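Nitrate/nitrite binding protein NrtA (Synechocystis sp., PDB 2G29) binds nitrate in the periplasm as the substrate-binding protein of the ABC transporter NrtABCD, which takes up nitrate and probably also nitrite. Local coordinates at residues R120-G125 with H237-F242. Residues are numbered along the deposited sequence; the frame is centred on the assembly and turned at random.
With NO3 (nitrate ion), chain B.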
loop_
_atom_site.group_PDB
_atom_site.type_symbol
_atom_site.label_atom_id
_atom_site.label_comp_id
_atom_site.label_asym_id
_atom_site.label_seq_id
_atom_site.Cartn_x
_atom_site.Cartn_y
_atom_site.Cartn_z
ATOM N N ARG A 120 -7.704 -6.303 2.332
ATOM C CA ARG A 120 -6.386 -5.853 1.861
ATOM C C ARG A 120 -6.700 -5.593 0.379
ATOM O O ARG A 120 -7.246 -6.474 -0.302
ATOM C CB ARG A 120 -5.311 -6.956 1.975
ATOM C CG ARG A 120 -3.873 -6.464 1.779
ATOM C CD ARG A 120 -3.422 -5.688 3.021
ATOM N NE ARG A 120 -3.394 -6.607 4.160
ATOM C CZ ARG A 120 -3.567 -6.276 5.448
ATOM N NH1 ARG A 120 -3.763 -5.005 5.829
ATOM N NH2 ARG A 120 -3.649 -7.237 6.375
ATOM N N LEU A 121 -6.413 -4.397 -0.124
ATOM C CA LEU A 121 -6.670 -4.122 -1.538
ATOM C C LEU A 121 -5.694 -4.852 -2.469
ATOM O O LEU A 121 -6.086 -5.304 -3.556
ATOM C CB LEU A 121 -6.631 -2.606 -1.803
ATOM C CG LEU A 121 -7.920 -1.875 -1.431
ATOM C CD1 LEU A 121 -7.748 -0.389 -1.609
ATOM C CD2 LEU A 121 -9.075 -2.359 -2.329
ATOM N N ASN A 122 -4.442 -5.016 -2.061
ATOM C CA ASN A 122 -3.440 -5.664 -2.892
ATOM C C ASN A 122 -2.218 -6.101 -2.125
ATOM O O ASN A 122 -1.998 -5.667 -1.000
ATOM C CB ASN A 122 -2.912 -4.693 -3.969
ATOM C CG ASN A 122 -1.934 -3.664 -3.393
ATOM O OD1 ASN A 122 -2.290 -2.890 -2.497
ATOM N ND2 ASN A 122 -0.691 -3.690 -3.871
ATOM N N VAL A 123 -1.459 -6.994 -2.752
ATOM C CA VAL A 123 -0.117 -7.343 -2.279
ATOM C C VAL A 123 0.824 -6.890 -3.428
ATOM O O VAL A 123 0.367 -6.686 -4.586
ATOM C CB VAL A 123 0.107 -8.861 -1.985
ATOM C CG1 VAL A 123 -0.749 -9.266 -0.807
ATOM C CG2 VAL A 123 -0.164 -9.734 -3.217
ATOM N N ASN A 124 2.100 -6.698 -3.087
ATOM C CA ASN A 124 3.172 -6.357 -4.036
ATOM C C ASN A 124 3.033 -5.035 -4.784
ATOM O O ASN A 124 2.122 -4.238 -4.544
ATOM C CB ASN A 124 3.280 -7.433 -5.166
ATOM C CG ASN A 124 3.672 -8.818 -4.665
ATOM O OD1 ASN A 124 4.384 -8.963 -3.689
ATOM N ND2 ASN A 124 3.176 -9.854 -5.358
ATOM N N GLY A 125 4.001 -4.795 -5.667
ATOM C CA GLY A 125 3.823 -3.708 -6.606
ATOM C C GLY A 125 4.221 -2.306 -6.329
ATOM O O GLY A 125 3.658 -1.407 -6.985
ATOM N N HIS A 237 3.851 -9.290 -0.423
ATOM C CA HIS A 237 3.727 -8.473 0.776
ATOM C C HIS A 237 2.425 -7.694 0.840
ATOM O O HIS A 237 1.943 -7.171 -0.175
ATOM C CB HIS A 237 4.920 -7.497 0.869
ATOM C CG HIS A 237 4.805 -6.285 -0.033
ATOM N ND1 HIS A 237 5.470 -6.165 -1.238
ATOM C CD2 HIS A 237 4.126 -5.135 0.134
ATOM C CE1 HIS A 237 5.198 -4.983 -1.771
ATOM N NE2 HIS A 237 4.380 -4.338 -0.960
ATOM N N PRO A 238 1.846 -7.585 2.037
ATOM C CA PRO A 238 0.596 -6.821 2.196
ATOM C C PRO A 238 0.933 -5.360 1.861
ATOM O O PRO A 238 2.036 -4.875 2.181
ATOM C CB PRO A 238 0.268 -6.986 3.683
ATOM C CG PRO A 238 1.661 -7.182 4.309
ATOM C CD PRO A 238 2.329 -8.118 3.319
ATOM N N GLU A 239 -0.017 -4.640 1.265
ATOM C CA GLU A 239 0.243 -3.238 0.915
ATOM C C GLU A 239 -0.935 -2.343 1.263
ATOM O O GLU A 239 -1.063 -1.903 2.418
ATOM C CB GLU A 239 0.616 -3.148 -0.577
ATOM C CG GLU A 239 0.905 -1.747 -1.106
ATOM C CD GLU A 239 1.932 -0.966 -0.311
ATOM O OE1 GLU A 239 2.970 -1.540 0.115
ATOM O OE2 GLU A 239 1.707 0.262 -0.173
ATOM N N LYS A 240 -1.828 -2.070 0.323
ATOM C CA LYS A 240 -2.979 -1.207 0.637
ATOM C C LYS A 240 -4.101 -1.949 1.307
ATOM O O LYS A 240 -4.257 -3.170 1.160
ATOM C CB LYS A 240 -3.522 -0.534 -0.635
ATOM C CG LYS A 240 -2.467 0.221 -1.425
ATOM C CD LYS A 240 -1.923 1.427 -0.625
ATOM C CE LYS A 240 -1.051 2.337 -1.493
ATOM N NZ LYS A 240 0.163 1.632 -2.117
ATOM N N ALA A 241 -4.883 -1.186 2.063
ATOM C CA ALA A 241 -6.047 -1.709 2.747
ATOM C C ALA A 241 -7.274 -0.918 2.323
ATOM O O ALA A 241 -7.182 0.212 1.823
ATOM C CB ALA A 241 -5.877 -1.548 4.276
ATOM N N PHE A 242 -8.431 -1.547 2.482
ATOM C CA PHE A 242 -9.686 -0.834 2.287
ATOM C C PHE A 242 -10.069 -0.517 3.747
ATOM O O PHE A 242 -10.500 -1.377 4.539
ATOM C CB PHE A 242 -10.743 -1.729 1.606
ATOM C CG PHE A 242 -12.132 -1.115 1.535
ATOM C CD1 PHE A 242 -12.324 0.249 1.463
ATOM C CD2 PHE A 242 -13.246 -1.940 1.504
ATOM C CE1 PHE A 242 -13.599 0.805 1.361
ATOM C CE2 PHE A 242 -14.532 -1.389 1.404
ATOM C CZ PHE A 242 -14.694 -0.029 1.336
HETATM N N NO3 B . 2.029 4.790 -2.883
HETATM O O1 NO3 B . 1.784 3.540 -3.377
HETATM O O2 NO3 B . 2.917 5.735 -3.273
HETATM O O3 NO3 B . 1.214 5.192 -1.666
#
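Lys240 reaches the nitrate ion through a long, twice-bent side chain whose base rests on residues 120-125. Its CB lies against Leu121 CB and Asn122 OD1, 3.2 Å from that oxygen, and CG stays beside the same amide. CD carries the chain onward, and CE comes alongside the nitrate, equally near O1 and O3 (3.6 Å each). A turn at chi4 (-59°) delivers NZ to nitrate O1 at 2.8 Å. NZ also forms salt bridges to Glu239 OE2 (2.8 Å) and Asp44, charges that would probably keep the amine protonated; Thr166 hydrogen-bonds the same OE2. A long cationic residue suits meeting an anion beyond the strand. Trp73 and Gly211 grip the same nitrate.

The fold is that of a two-domain periplasmic binding protein: 120-125 leaves edge strand 115-120 of one sheet and crosses to strand 126-130 of the other, with Arg120 and Ala241 an antiparallel, non-hydrogen-bonded pair. Beyond this pair, Leu121 N donates to Lys240 O (2.8 Å); then the Asn122 side chain takes over, while its backbone O accepts Glu239 N only weakly. With CG in the crowded position (chi1 76°), OD1 accepts Lys240 N at 3.0 Å, from above the amide plane; an alanine here lacks this acceptor and would probably seat the base of Lys240 less firmly. Farther along, Asn124 N donates in-plane to His237 O (3.0 Å) and sits over the His237 ring.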